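Local coordinates for geranyltranstransferase (Roseobacter denitrificans, PDB 4LLS), which probably condenses isopentenyl diphosphate with an allylic diphosphate, such as farnesyl diphosphate, in a metal-dependent reaction that builds longer isoprenoid chains, at residues A[27-39]-A[59-72]. Sequence-based numbering, arbitrary orientation.
With IPE (3-methylbut-3-enyl trihydrogen diphosphate), chain C.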
# COMPACT_ATOMS: atom_id res chain seq x y z
N ARG A 27 29.35 0.09 -7.71
CA ARG A 27 28.34 -0.22 -6.67
C ARG A 27 26.95 0.14 -7.11
O ARG A 27 25.99 -0.58 -6.80
CB ARG A 27 28.68 0.44 -5.31
CG ARG A 27 29.86 -0.27 -4.62
CD ARG A 27 30.31 0.43 -3.37
NE ARG A 27 31.33 -0.34 -2.70
CZ ARG A 27 31.91 0.04 -1.58
NH1 ARG A 27 31.56 1.17 -0.97
NH2 ARG A 27 32.82 -0.74 -1.03
N LEU A 28 26.79 1.24 -7.85
CA LEU A 28 25.47 1.64 -8.32
C LEU A 28 25.01 0.66 -9.39
O LEU A 28 23.85 0.24 -9.44
CB LEU A 28 25.49 3.07 -8.86
CG LEU A 28 24.11 3.52 -9.35
CD1 LEU A 28 23.09 3.47 -8.22
CD2 LEU A 28 24.20 4.90 -9.95
N ASP A 29 25.91 0.28 -10.29
CA ASP A 29 25.60 -0.69 -11.35
C ASP A 29 25.21 -2.02 -10.72
O ASP A 29 24.25 -2.68 -11.17
CB ASP A 29 26.82 -0.92 -12.24
CG ASP A 29 27.04 0.18 -13.24
OD1 ASP A 29 26.18 1.07 -13.32
OD2 ASP A 29 28.10 0.18 -13.90
N ALA A 30 25.92 -2.43 -9.68
CA ALA A 30 25.67 -3.75 -9.06
C ALA A 30 24.35 -3.68 -8.33
O ALA A 30 23.57 -4.65 -8.35
CB ALA A 30 26.78 -4.11 -8.10
N ALA A 31 24.04 -2.53 -7.74
CA ALA A 31 22.80 -2.41 -6.97
C ALA A 31 21.61 -2.44 -7.93
O ALA A 31 20.56 -3.08 -7.66
CB ALA A 31 22.81 -1.12 -6.16
N ALA A 32 21.73 -1.82 -9.09
CA ALA A 32 20.63 -1.85 -10.04
C ALA A 32 20.37 -3.27 -10.51
O ALA A 32 19.22 -3.70 -10.62
CB ALA A 32 20.91 -0.96 -11.24
N ALA A 33 21.42 -3.99 -10.81
CA ALA A 33 21.25 -5.37 -11.26
C ALA A 33 20.66 -6.25 -10.12
O ALA A 33 19.79 -7.09 -10.39
CB ALA A 33 22.58 -5.95 -11.77
N ALA A 34 21.11 -6.04 -8.88
CA ALA A 34 20.64 -6.80 -7.74
C ALA A 34 19.16 -6.54 -7.43
O ALA A 34 18.41 -7.48 -7.20
CB ALA A 34 21.45 -6.54 -6.50
N VAL A 35 18.73 -5.28 -7.52
CA VAL A 35 17.32 -4.95 -7.31
C VAL A 35 16.47 -5.58 -8.40
O VAL A 35 15.42 -6.16 -8.13
CB VAL A 35 17.12 -3.44 -7.22
CG1 VAL A 35 15.63 -3.10 -7.27
CG2 VAL A 35 17.73 -2.90 -5.94
N GLN A 36 16.88 -5.46 -9.65
CA GLN A 36 16.11 -6.06 -10.73
C GLN A 36 16.01 -7.57 -10.57
O GLN A 36 14.92 -8.13 -10.72
CB GLN A 36 16.64 -5.70 -12.10
CG GLN A 36 15.74 -6.20 -13.24
CD GLN A 36 14.43 -5.47 -13.25
OE1 GLN A 36 14.40 -4.23 -13.36
NE2 GLN A 36 13.34 -6.20 -12.98
N ALA A 37 17.11 -8.20 -10.15
CA ALA A 37 17.11 -9.66 -9.97
C ALA A 37 16.15 -10.07 -8.88
O ALA A 37 15.45 -11.07 -9.00
CB ALA A 37 18.49 -10.16 -9.66
N HIS A 38 16.06 -9.26 -7.84
CA HIS A 38 15.19 -9.57 -6.72
C HIS A 38 13.73 -9.37 -7.10
O HIS A 38 12.90 -10.23 -6.76
CB HIS A 38 15.53 -8.74 -5.47
CG HIS A 38 15.25 -9.48 -4.20
ND1 HIS A 38 14.24 -9.16 -3.32
CD2 HIS A 38 15.75 -10.67 -3.78
CE1 HIS A 38 14.21 -10.06 -2.35
NE2 HIS A 38 15.12 -10.98 -2.61
N PHE A 39 13.39 -8.33 -7.82
CA PHE A 39 12.03 -8.18 -8.35
C PHE A 39 11.67 -9.37 -9.22
O PHE A 39 10.62 -9.95 -9.11
CB PHE A 39 11.87 -6.91 -9.20
CG PHE A 39 11.53 -5.69 -8.41
CD1 PHE A 39 10.39 -5.64 -7.66
CD2 PHE A 39 12.39 -4.59 -8.41
CE1 PHE A 39 10.08 -4.50 -6.89
CE2 PHE A 39 12.06 -3.44 -7.72
CZ PHE A 39 10.92 -3.40 -6.91
N THR A 59 8.26 -1.64 -12.16
CA THR A 59 9.42 -1.77 -11.35
C THR A 59 10.73 -1.95 -12.11
O THR A 59 11.78 -2.03 -11.50
CB THR A 59 9.26 -2.90 -10.31
OG1 THR A 59 8.89 -4.14 -10.95
CG2 THR A 59 8.25 -2.53 -9.26
N SER A 60 10.65 -2.10 -13.44
CA SER A 60 11.82 -2.26 -14.26
C SER A 60 12.45 -0.88 -14.48
O SER A 60 11.77 0.14 -14.58
CB SER A 60 11.44 -2.93 -15.58
OG SER A 60 10.62 -2.11 -16.35
N GLY A 61 13.76 -0.86 -14.53
CA GLY A 61 14.47 0.35 -14.83
C GLY A 61 14.49 1.30 -13.65
O GLY A 61 14.18 0.94 -12.52
N GLY A 62 14.86 2.52 -13.93
CA GLY A 62 15.14 3.49 -12.89
C GLY A 62 16.57 3.51 -12.47
O GLY A 62 17.33 2.56 -12.70
N LYS A 63 16.97 4.62 -11.88
CA LYS A 63 18.32 4.75 -11.36
C LYS A 63 18.59 3.89 -10.13
O LYS A 63 19.76 3.59 -9.80
CB LYS A 63 18.62 6.19 -11.02
CG LYS A 63 18.58 7.17 -12.18
CD LYS A 63 18.78 8.60 -11.70
CE LYS A 63 17.58 9.13 -10.94
NZ LYS A 63 16.41 9.21 -11.85
N ARG A 64 17.53 3.51 -9.43
CA ARG A 64 17.65 2.82 -8.14
C ARG A 64 18.32 3.62 -7.05
O ARG A 64 18.95 3.05 -6.13
CB ARG A 64 18.30 1.44 -8.27
CG ARG A 64 17.78 0.61 -9.39
CD ARG A 64 16.30 0.37 -9.31
NE ARG A 64 15.92 -0.74 -10.18
CZ ARG A 64 14.69 -1.17 -10.37
NH1 ARG A 64 13.67 -0.66 -9.68
NH2 ARG A 64 14.50 -2.23 -11.17
N LEU A 65 18.18 4.93 -7.05
CA LEU A 65 18.78 5.72 -6.01
C LEU A 65 18.34 5.22 -4.62
O LEU A 65 19.16 5.12 -3.69
CB LEU A 65 18.41 7.19 -6.16
CG LEU A 65 18.78 8.15 -5.03
CD1 LEU A 65 20.28 8.27 -4.87
CD2 LEU A 65 18.16 9.53 -5.23
N ARG A 66 17.05 5.00 -4.43
CA ARG A 66 16.54 4.71 -3.10
C ARG A 66 16.99 3.30 -2.68
O ARG A 66 17.50 3.11 -1.58
CB ARG A 66 15.01 4.82 -3.09
CG ARG A 66 14.58 6.26 -3.21
CD ARG A 66 13.13 6.41 -3.65
NE ARG A 66 12.81 7.80 -4.03
CZ ARG A 66 13.11 8.36 -5.20
NH1 ARG A 66 12.76 9.63 -5.42
NH2 ARG A 66 13.77 7.70 -6.13
N GLY A 67 16.87 2.32 -3.56
CA GLY A 67 17.43 1.02 -3.24
C GLY A 67 18.93 0.99 -3.01
O GLY A 67 19.45 0.34 -2.07
N PHE A 68 19.63 1.81 -3.77
CA PHE A 68 21.08 1.96 -3.58
C PHE A 68 21.40 2.54 -2.22
O PHE A 68 22.35 2.10 -1.54
CB PHE A 68 21.68 2.83 -4.70
CG PHE A 68 23.14 3.07 -4.59
CD1 PHE A 68 23.63 4.35 -4.35
CD2 PHE A 68 24.04 2.05 -4.87
CE1 PHE A 68 25.00 4.59 -4.34
CE2 PHE A 68 25.40 2.30 -4.89
CZ PHE A 68 25.86 3.56 -4.65
N LEU A 69 20.66 3.55 -1.79
CA LEU A 69 20.86 4.10 -0.46
C LEU A 69 20.71 3.04 0.63
O LEU A 69 21.45 3.03 1.61
CB LEU A 69 19.93 5.29 -0.19
CG LEU A 69 20.32 6.57 -0.94
CD1 LEU A 69 19.21 7.59 -0.86
CD2 LEU A 69 21.61 7.17 -0.38
N VAL A 70 19.71 2.18 0.47
CA VAL A 70 19.52 1.11 1.45
C VAL A 70 20.74 0.19 1.47
O VAL A 70 21.31 -0.08 2.52
CB VAL A 70 18.26 0.28 1.16
CG1 VAL A 70 18.18 -0.96 2.05
CG2 VAL A 70 17.01 1.13 1.33
N LEU A 71 21.15 -0.23 0.30
CA LEU A 71 22.29 -1.18 0.20
C LEU A 71 23.57 -0.54 0.73
O LEU A 71 24.36 -1.19 1.41
CB LEU A 71 22.49 -1.64 -1.23
CG LEU A 71 21.36 -2.48 -1.79
CD1 LEU A 71 21.58 -2.86 -3.24
CD2 LEU A 71 21.17 -3.73 -0.98
N GLU A 72 23.78 0.72 0.43
CA GLU A 72 25.04 1.35 0.82
C GLU A 72 25.07 1.77 2.27
O GLU A 72 26.11 1.72 2.92
CB GLU A 72 25.38 2.50 -0.13
CG GLU A 72 25.75 2.04 -1.50
CD GLU A 72 26.92 1.07 -1.51
OE1 GLU A 72 26.83 0.05 -2.22
OE2 GLU A 72 27.88 1.31 -0.75
C1 IPE C . 11.14 10.41 -9.94
O1 IPE C . 12.16 9.79 -9.13
C2 IPE C . 10.02 10.89 -9.02
C3 IPE C . 10.54 11.89 -8.02
C4 IPE C . 10.42 11.69 -6.71
C5 IPE C . 11.06 13.22 -8.49
PA IPE C . 13.51 9.28 -9.82
O1A IPE C . 14.14 10.41 -10.64
O2A IPE C . 14.33 8.72 -8.74
O3A IPE C . 13.04 8.11 -10.79
PB IPE C . 13.60 6.67 -11.27
O1B IPE C . 13.03 6.47 -12.67
O2B IPE C . 15.10 6.75 -11.28
O3B IPE C . 13.10 5.73 -10.21
O HOH W 1 17.40 -2.13 -12.15
O HOH W 2 10.46 -5.57 -12.70
O HOH W 3 15.94 -2.72 -14.80
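With CG anti to the carbonyl carbon and the chain bent at chi2 (-58°), the Arg64 side chain folds back from the N-cap position of helix 65-76, and its guanidinium lies beneath Val35, whose CG1 sits over the centre of one face, 3.8 Å from CZ. Gly61 O approaches the opposite face. NH1 and NH2 grip a single acceptor end-on, Thr59 O, the shorter bond running from NH2 at 2.7 Å, and NH1 also forms a salt bridge with Glu92. At the guanidinium edge Gln36 OE1 comes to 3.0 Å from NH2, amide and guanidinium planes 48° apart, while Gln36 NE2 is hydrogen-bonded to Asp40; a water links Arg64 NE to Ala32 O. With an alanine in place of Arg64, Thr59 O would probably lose both donors and Glu92 this salt-bridge mate, and a gap would open under Val35. In this mainly helical polyprenyl synthase fold, the arginine packs helix 22-43 against the turn 61-63, where isopentenyl diphosphate binds: Lys63 N donates nearly straight to IPE O2B, its NZ reaches O1A and O2B, and Arg66 NH2 meets O2A in the guanidinium plane. The methyl and CB of Thr59 lie over one face of the Phe39 ring, CB 3.7 Å from its centroid in a CH-pi contact. Farther along, helices 27-39 and 65-72 cross at 106°. CG of Phe68 is anti to the backbone N, which puts the ring beneath Leu28 CD1, 3.9 Å from its centroid, with Ala31 CB at the ring edge and Glu72 CG over the other face. Ala31 CB also meets Leu71 CD1 at 3.6 Å. Arg27 NH1 and Glu72 OE2 form a long salt bridge, charge alone, since the oxygen lies well out of the guanidinium plane; Arg75 is the carboxylate's stronger partner.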